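Pyruvate kinase (Cryptosporidium parvum, PDB 6P0Y) catalyses the last step of glycolysis, transferring the phosphate of phosphoenolpyruvate to ADP to give pyruvate and ATP. Local coordinates at the interface of chains A and B and the interface of chains A and C. Coordinates in Å, arbitrary orientation; residue numbers count along the deposited sequence, not the author numbering. Chains: chain A/B/C, Pyruvate kinase.

Contact 1: the interface of chains A and B. Residues chain A 167, 170-171, 294-295, 298, 303-304, 306; chain B 342, 345-346.
B:Arg342, the first residue of helix 342-353, hides 127 Å² against chain A, far more than any neighbour in this patch. Its CG is anti to the carbonyl carbon (chi1 -62°) and the chain is extended from CG to NE, so it runs along A:Arg294 on one side, with A:Ile306 on an adjoining side. The packing is close along this shaft: A:Ile306 CD1 meets B:Arg342 CD at 3.4 Å, crossing obliquely, while A:Arg294 slides past in the opposite direction, its CD 3.7 Å from B:Arg342 CB. B:Met345 SD adds to this packed part, resting on A:Pro303 CB at 3.5 Å. At the tip, the last torsion (chi4 80°) turns the guanidinium so that A:Leu167 CD1 lies in plane at its edge. B:Arg342 NH1 makes weak hydrogen bonds to two backbone carbonyls, A:Gly171 O at 3.2 Å and A:Asp170 O at 3.3 Å. Less is hidden toward B:Thr346 (20 Å²) and A:Glu304 (10 Å²). B:Thr346 OG1 is spent on B:Arg342 O (3.1 Å) and approaches A:Arg294 tip to tip without a cross-chain bond. Because A:Gly295 and A:Gly298 belong to the conserved Gly-Asp-Leu-Gly segment of the pyruvate kinase active site, the inserted arginine probably couples the subunit interface to catalysis.

Contact 2: the interface of chains A and B. Residues chain A 274, 277-278, 301, 309, 312-313, 316; chain B 29, 32-33.
Helix 24-32 of chain B and B:Cys33, just past its end, lie against helices 274-278 and 306-320 of chain A, with the loop residue A:Ile301 beside them. The contact is apolar: within this patch, no N or O of one side comes within bonding range of the other. B:Met29 is central, hiding 60 Å². Its CG is anti to the backbone N (chi1 -162°) and the chain stays straight until a bend at chi3 (78°). This lets B:Met29 CG touch both helices of chain A, 3.8 Å from A:Val277 CG1 and 3.9 Å from A:Ala309 CA. A:Met313 crosses the same chain at about a right angle. On the helix 274-278 side, B:Cys33 puts CB 3.7 Å from A:Ile278 CG1 and SG 3.8 Å from A:Val277 CG1. B:Ile32 points its CG2 branch, anti to the backbone N, toward A:Ile301 CG1 (3.9 Å) and A:Leu274 CD1. Both B:Ile32 and B:Cys33 are poorly ordered, so this half of the evidence is softer. An interchain disulfide from Cys312 to Cys26, a residue of helix 24-32, has been observed for this protein. Here A:Cys312 SG, anti to its backbone N (chi1 171°), lies 3.4 Å from B:Met29 SD.

Contact 3: the interface of chains A and C. Residues chain A 513-514, 517; chain C 481, 484-485, 521-523.
A:Cys513 O is the best-held polar atom, gripped across the interface by one hydrogen bond, from the side-chain amine C:Lys521 NZ at 3.2 Å. The geometry is favourable: NZ lies in the carbonyl plane, on a lone pair, with a C=O...N angle of 144°. C:Lys521 gets there by an extended chain beyond CG, with CG anti to the carbonyl carbon. Its aliphatic length runs by the sulfur, where C:Lys521 CD lies 3.7 Å from A:Cys513 SG, so one residue meets both the backbone oxygen and the side chain of A:Cys513. A:Cys513 SG is joined to A:Cys517 SG by a 2.0 Å disulfide, which ties the start of strand 517-524 to the preceding loop. A:Cys513 SG is anti to its backbone N (chi1 -174°), whereas A:Cys517 SG occupies the crowded position between N and carbonyl carbon (chi1 68°). C:Val523 CG1 packs against the bridge, 3.6 Å from A:Cys513 SG and 3.8 Å from A:Cys517 CB. Beyond it, A:Pro514, which follows a cis peptide bond, meets helix 480-493: its CD lies against C:Ile484 CG2, crossing obliquely, and its CG faces C:Ser485. The disulfide-braced loop thus offers a shaped surface to the partner's strand and helix, and probably helps pair the C-terminal domains in the tetramer.

Contact 1: the interface of chains A and B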
loop_
_atom_site.group_PDB
_atom_site.type_symbol
_atom_site.label_atom_id
_atom_site.label_comp_id
_atom_site.label_asym_id
_atom_site.label_seq_id
_atom_site.Cartn_x
_atom_site.Cartn_y
_atom_site.Cartn_z
ATOM N N LEU A 167 42.823 19.090 -7.880
ATOM C CA LEU A 167 42.172 18.421 -9.041
ATOM C C LEU A 167 42.091 19.405 -10.216
ATOM O O LEU A 167 41.805 20.594 -9.973
ATOM C CB LEU A 167 40.783 17.918 -8.631
ATOM C CG LEU A 167 40.724 17.066 -7.364
ATOM C CD1 LEU A 167 39.299 16.603 -7.093
ATOM C CD2 LEU A 167 41.669 15.875 -7.450
ATOM N N ASP A 170 37.765 19.043 -14.611
ATOM C CA ASP A 170 36.574 18.371 -14.013
ATOM C C ASP A 170 37.028 17.193 -13.139
ATOM O O ASP A 170 36.311 16.168 -13.104
ATOM C CB ASP A 170 35.576 17.950 -15.095
ATOM C CG ASP A 170 35.024 19.115 -15.904
ATOM O OD1 ASP A 170 35.697 19.526 -16.871
ATOM O OD2 ASP A 170 33.930 19.611 -15.553
ATOM N N GLY A 171 38.165 17.350 -12.450
ATOM C CA GLY A 171 38.754 16.351 -11.534
ATOM C C GLY A 171 39.180 15.073 -12.242
ATOM O O GLY A 171 38.946 13.986 -11.673
ATOM N N ARG A 294 28.599 15.226 -11.619
ATOM C CA ARG A 294 29.481 14.268 -10.899
ATOM C C ARG A 294 30.909 14.832 -10.845
ATOM O O ARG A 294 31.550 14.721 -9.780
ATOM C CB ARG A 294 29.448 12.907 -11.602
ATOM C CG ARG A 294 30.214 11.808 -10.882
ATOM C CD ARG A 294 29.823 10.442 -11.409
ATOM N NE ARG A 294 30.149 10.295 -12.822
ATOM C CZ ARG A 294 29.359 9.745 -13.743
ATOM N NH1 ARG A 294 28.163 9.278 -13.422
ATOM N NH2 ARG A 294 29.770 9.666 -14.997
ATOM N N GLY A 295 31.368 15.426 -11.952
ATOM C CA GLY A 295 32.722 15.989 -12.115
ATOM C C GLY A 295 33.026 17.107 -11.128
ATOM O O GLY A 295 34.203 17.224 -10.748
ATOM N N GLY A 298 33.582 16.467 -7.079
ATOM C CA GLY A 298 34.987 16.131 -6.777
ATOM C C GLY A 298 35.521 16.874 -5.558
ATOM O O GLY A 298 35.407 18.121 -5.512
ATOM N N PRO A 303 34.994 10.149 -4.036
ATOM C CA PRO A 303 34.441 9.668 -5.306
ATOM C C PRO A 303 33.363 8.570 -5.201
ATOM O O PRO A 303 32.399 8.631 -5.943
ATOM C CB PRO A 303 35.694 9.124 -6.011
ATOM C CG PRO A 303 36.800 10.047 -5.548
ATOM C CD PRO A 303 36.446 10.388 -4.115
ATOM N N GLU A 304 33.539 7.614 -4.283
ATOM C CA GLU A 304 32.643 6.435 -4.114
ATOM C C GLU A 304 31.372 6.811 -3.336
ATOM O O GLU A 304 30.554 5.901 -3.100
ATOM C CB GLU A 304 33.370 5.284 -3.412
ATOM C CG GLU A 304 33.778 5.573 -1.974
ATOM C CD GLU A 304 35.237 5.957 -1.785
ATOM O OE1 GLU A 304 35.799 6.614 -2.690
ATOM O OE2 GLU A 304 35.810 5.599 -0.728
ATOM N N ILE A 306 29.685 10.007 -4.217
ATOM C CA ILE A 306 29.066 11.124 -4.998
ATOM C C ILE A 306 27.654 10.725 -5.436
ATOM O O ILE A 306 26.751 11.567 -5.296
ATOM C CB ILE A 306 29.930 11.537 -6.205
ATOM C CG1 ILE A 306 31.251 12.158 -5.748
ATOM C CG2 ILE A 306 29.158 12.466 -7.136
ATOM C CD1 ILE A 306 32.304 12.204 -6.820
ATOM N N ARG B 342 35.045 8.192 -12.014
ATOM C CA ARG B 342 33.785 8.436 -11.263
ATOM C C ARG B 342 32.633 7.687 -11.943
ATOM O O ARG B 342 31.745 7.185 -11.219
ATOM C CB ARG B 342 33.496 9.938 -11.182
ATOM C CG ARG B 342 34.555 10.740 -10.441
ATOM C CD ARG B 342 33.948 11.954 -9.767
ATOM N NE ARG B 342 34.919 12.702 -8.981
ATOM C CZ ARG B 342 35.801 13.566 -9.481
ATOM N NH1 ARG B 342 35.858 13.797 -10.784
ATOM N NH2 ARG B 342 36.636 14.193 -8.670
ATOM N N MET B 345 32.575 3.931 -10.931
ATOM C CA MET B 345 32.060 3.747 -9.546
ATOM C C MET B 345 30.529 3.807 -9.556
ATOM O O MET B 345 29.900 2.912 -8.948
ATOM C CB MET B 345 32.613 4.822 -8.606
ATOM C CG MET B 345 34.076 4.634 -8.272
ATOM S SD MET B 345 34.739 6.065 -7.386
ATOM C CE MET B 345 36.031 5.285 -6.419
ATOM N N THR B 346 29.956 4.816 -10.223
ATOM C CA THR B 346 28.489 4.983 -10.420
ATOM C C THR B 346 27.934 3.733 -11.113
ATOM O O THR B 346 26.825 3.307 -10.755
ATOM C CB THR B 346 28.177 6.263 -11.207
ATOM O OG1 THR B 346 28.766 7.363 -10.511
ATOM C CG2 THR B 346 26.695 6.517 -11.381
#

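Contact 2: the interface of chains A and B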
loop_
_atom_site.group_PDB
_atom_site.type_symbol
_atom_site.label_atom_id
_atom_site.label_comp_id
_atom_site.label_asym_id
_atom_site.label_seq_id
_atom_site.Cartn_x
_atom_site.Cartn_y
_atom_site.Cartn_z
ATOM N N LEU A 274 30.520 20.783 -1.340
ATOM C CA LEU A 274 29.853 20.172 -0.160
ATOM C C LEU A 274 28.977 21.218 0.543
ATOM O O LEU A 274 27.904 20.830 1.039
ATOM C CB LEU A 274 30.915 19.593 0.780
ATOM C CG LEU A 274 30.404 18.954 2.075
ATOM C CD1 LEU A 274 29.356 17.880 1.807
ATOM C CD2 LEU A 274 31.558 18.376 2.879
ATOM N N VAL A 277 25.646 21.103 -1.032
ATOM C CA VAL A 277 24.950 19.835 -0.664
ATOM C C VAL A 277 24.348 19.994 0.737
ATOM O O VAL A 277 23.158 19.668 0.908
ATOM C CB VAL A 277 25.903 18.626 -0.748
ATOM C CG1 VAL A 277 25.250 17.355 -0.231
ATOM C CG2 VAL A 277 26.429 18.409 -2.162
ATOM N N ILE A 278 25.141 20.483 1.694
ATOM C CA ILE A 278 24.714 20.760 3.101
ATOM C C ILE A 278 23.460 21.645 3.074
ATOM O O ILE A 278 22.510 21.344 3.823
ATOM C CB ILE A 278 25.849 21.417 3.917
ATOM C CG1 ILE A 278 27.024 20.464 4.147
ATOM C CG2 ILE A 278 25.321 21.968 5.235
ATOM C CD1 ILE A 278 28.322 21.160 4.491
ATOM N N ILE A 301 33.749 15.323 -0.808
ATOM C CA ILE A 301 32.921 14.082 -0.935
ATOM C C ILE A 301 33.766 13.027 -1.649
ATOM O O ILE A 301 34.143 13.222 -2.805
ATOM C CB ILE A 301 31.595 14.344 -1.677
ATOM C CG1 ILE A 301 30.752 15.427 -0.998
ATOM C CG2 ILE A 301 30.816 13.049 -1.832
ATOM C CD1 ILE A 301 29.687 16.030 -1.884
ATOM N N ALA A 309 24.869 11.490 -3.027
ATOM C CA ALA A 309 24.494 12.923 -3.037
ATOM C C ALA A 309 23.624 13.222 -4.262
ATOM O O ALA A 309 22.555 13.830 -4.088
ATOM C CB ALA A 309 25.735 13.781 -3.015
ATOM N N CYS A 312 20.108 11.570 -4.211
ATOM C CA CYS A 312 19.303 12.191 -3.124
ATOM C C CYS A 312 18.791 13.558 -3.580
ATOM O O CYS A 312 17.590 13.818 -3.414
ATOM C CB CYS A 312 20.097 12.351 -1.834
ATOM S SG CYS A 312 19.222 13.327 -0.581
ATOM N N MET A 313 19.674 14.395 -4.126
ATOM C CA MET A 313 19.332 15.765 -4.596
ATOM C C MET A 313 18.285 15.675 -5.716
ATOM O O MET A 313 17.334 16.482 -5.693
ATOM C CB MET A 313 20.581 16.518 -5.072
ATOM C CG MET A 313 21.434 17.016 -3.919
ATOM S SD MET A 313 22.759 18.131 -4.431
ATOM C CE MET A 313 23.992 16.959 -4.990
ATOM N N LYS A 316 14.931 14.631 -4.073
ATOM C CA LYS A 316 14.421 15.822 -3.341
ATOM C C LYS A 316 13.749 16.776 -4.334
ATOM O O LYS A 316 12.650 17.268 -4.020
ATOM C CB LYS A 316 15.555 16.499 -2.562
ATOM C CG LYS A 316 16.029 15.716 -1.346
ATOM C CD LYS A 316 16.825 16.521 -0.345
ATOM C CE LYS A 316 16.917 15.834 1.002
ATOM N NZ LYS A 316 17.067 16.813 2.103
ATOM N N MET B 29 23.075 10.874 2.427
ATOM C CA MET B 29 23.530 12.256 2.102
ATOM C C MET B 29 23.602 13.101 3.381
ATOM O O MET B 29 24.470 13.989 3.443
ATOM C CB MET B 29 22.599 12.938 1.094
ATOM C CG MET B 29 23.240 14.143 0.416
ATOM S SD MET B 29 22.094 15.144 -0.570
ATOM C CE MET B 29 21.256 16.070 0.716
ATOM N N ILE B 32 26.924 12.329 4.888
ATOM C CA ILE B 32 28.001 12.960 4.060
ATOM C C ILE B 32 28.247 14.398 4.544
ATOM O O ILE B 32 29.375 14.892 4.344
ATOM C CB ILE B 32 27.643 12.901 2.557
ATOM C CG1 ILE B 32 27.850 11.493 1.992
ATOM C CG2 ILE B 32 28.411 13.944 1.754
ATOM C CD1 ILE B 32 27.268 11.280 0.613
ATOM N N CYS B 33 27.243 15.024 5.171
ATOM C CA CYS B 33 27.226 16.456 5.583
ATOM C C CYS B 33 27.487 16.622 7.090
ATOM O O CYS B 33 27.171 17.711 7.616
ATOM C CB CYS B 33 25.877 17.082 5.246
ATOM S SG CYS B 33 25.410 16.914 3.505
#

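Contact 3: the interface of chains A and C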
loop_
_atom_site.group_PDB
_atom_site.type_symbol
_atom_site.label_atom_id
_atom_site.label_comp_id
_atom_site.label_asym_id
_atom_site.label_seq_id
_atom_site.Cartn_x
_atom_site.Cartn_y
_atom_site.Cartn_z
ATOM N N CYS A 513 -18.826 30.316 -17.412
ATOM C CA CYS A 513 -18.429 28.895 -17.220
ATOM C C CYS A 513 -19.482 28.073 -16.466
ATOM O O CYS A 513 -19.629 26.894 -16.782
ATOM C CB CYS A 513 -17.076 28.768 -16.528
ATOM S SG CYS A 513 -16.504 27.049 -16.434
ATOM N N PRO A 514 -20.256 28.589 -15.474
ATOM C CA PRO A 514 -20.348 30.008 -15.109
ATOM C C PRO A 514 -19.150 30.598 -14.353
ATOM O O PRO A 514 -18.421 29.850 -13.728
ATOM C CB PRO A 514 -21.544 30.079 -14.141
ATOM C CG PRO A 514 -22.244 28.748 -14.289
ATOM C CD PRO A 514 -21.143 27.772 -14.634
ATOM N N CYS A 517 -13.262 29.638 -14.458
ATOM C CA CYS A 517 -13.049 28.224 -14.045
ATOM C C CYS A 517 -11.799 27.655 -14.726
ATOM O O CYS A 517 -11.227 28.347 -15.589
ATOM C CB CYS A 517 -14.260 27.369 -14.398
ATOM S SG CYS A 517 -14.492 27.155 -16.183
ATOM N N GLU C 481 -23.653 26.140 -19.645
ATOM C CA GLU C 481 -23.366 27.294 -18.750
ATOM C C GLU C 481 -24.614 27.628 -17.920
ATOM O O GLU C 481 -24.457 27.863 -16.711
ATOM C CB GLU C 481 -22.842 28.497 -19.546
ATOM C CG GLU C 481 -23.738 28.974 -20.685
ATOM C CD GLU C 481 -23.706 28.160 -21.972
ATOM O OE1 GLU C 481 -24.512 28.468 -22.884
ATOM O OE2 GLU C 481 -22.896 27.205 -22.059
ATOM N N ILE C 484 -25.735 24.699 -15.309
ATOM C CA ILE C 484 -24.806 24.711 -14.140
ATOM C C ILE C 484 -25.137 25.913 -13.244
ATOM O O ILE C 484 -25.141 25.729 -12.011
ATOM C CB ILE C 484 -23.337 24.701 -14.606
ATOM C CG1 ILE C 484 -23.009 23.422 -15.384
ATOM C CG2 ILE C 484 -22.390 24.889 -13.432
ATOM C CD1 ILE C 484 -21.799 23.537 -16.283
ATOM N N SER C 485 -25.398 27.086 -13.835
ATOM C CA SER C 485 -25.832 28.325 -13.126
ATOM C C SER C 485 -27.094 28.043 -12.307
ATOM O O SER C 485 -27.081 28.332 -11.094
ATOM C CB SER C 485 -26.075 29.470 -14.081
ATOM O OG SER C 485 -24.879 30.180 -14.339
ATOM N N LYS C 521 -15.329 20.600 -15.245
ATOM C CA LYS C 521 -15.024 21.994 -14.836
ATOM C C LYS C 521 -14.940 22.046 -13.311
ATOM O O LYS C 521 -15.795 21.418 -12.660
ATOM C CB LYS C 521 -16.113 22.958 -15.318
ATOM C CG LYS C 521 -16.326 23.016 -16.823
ATOM C CD LYS C 521 -17.656 23.609 -17.220
ATOM C CE LYS C 521 -17.661 24.136 -18.640
ATOM N NZ LYS C 521 -18.979 24.703 -19.013
ATOM N N ILE C 522 -13.951 22.763 -12.775
ATOM C CA ILE C 522 -13.906 23.170 -11.340
ATOM C C ILE C 522 -14.397 24.616 -11.281
ATOM O O ILE C 522 -13.605 25.520 -11.609
ATOM C CB ILE C 522 -12.495 22.988 -10.752
ATOM C CG1 ILE C 522 -12.034 21.535 -10.895
ATOM C CG2 ILE C 522 -12.438 23.472 -9.309
ATOM C CD1 ILE C 522 -10.676 21.242 -10.297
ATOM N N VAL C 523 -15.671 24.801 -10.930
ATOM C CA VAL C 523 -16.350 26.130 -10.892
ATOM C C VAL C 523 -16.508 26.555 -9.432
ATOM O O VAL C 523 -16.351 25.710 -8.535
ATOM C CB VAL C 523 -17.708 26.129 -11.619
ATOM C CG1 VAL C 523 -17.532 25.943 -13.115
ATOM C CG2 VAL C 523 -18.675 25.096 -11.055
#

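Contact 1 and contact 2 are neighbouring parts of one two-fold interface between chains A and B, their C-alpha centres about 14 Å apart. Helix 306-320 of chain A serves both, its start in contact 1 and its following turns in contact 2; chain B supplies helix 342-353 to the first and helix 24-32 to the second. Contact 3 shares no residue with them and lies about 55 Å from contact 1 and 47 Å from contact 2, between chains A and C. Each subunit therefore pairs through two well-separated surfaces, as expected for the tetramer typical of pyruvate kinases.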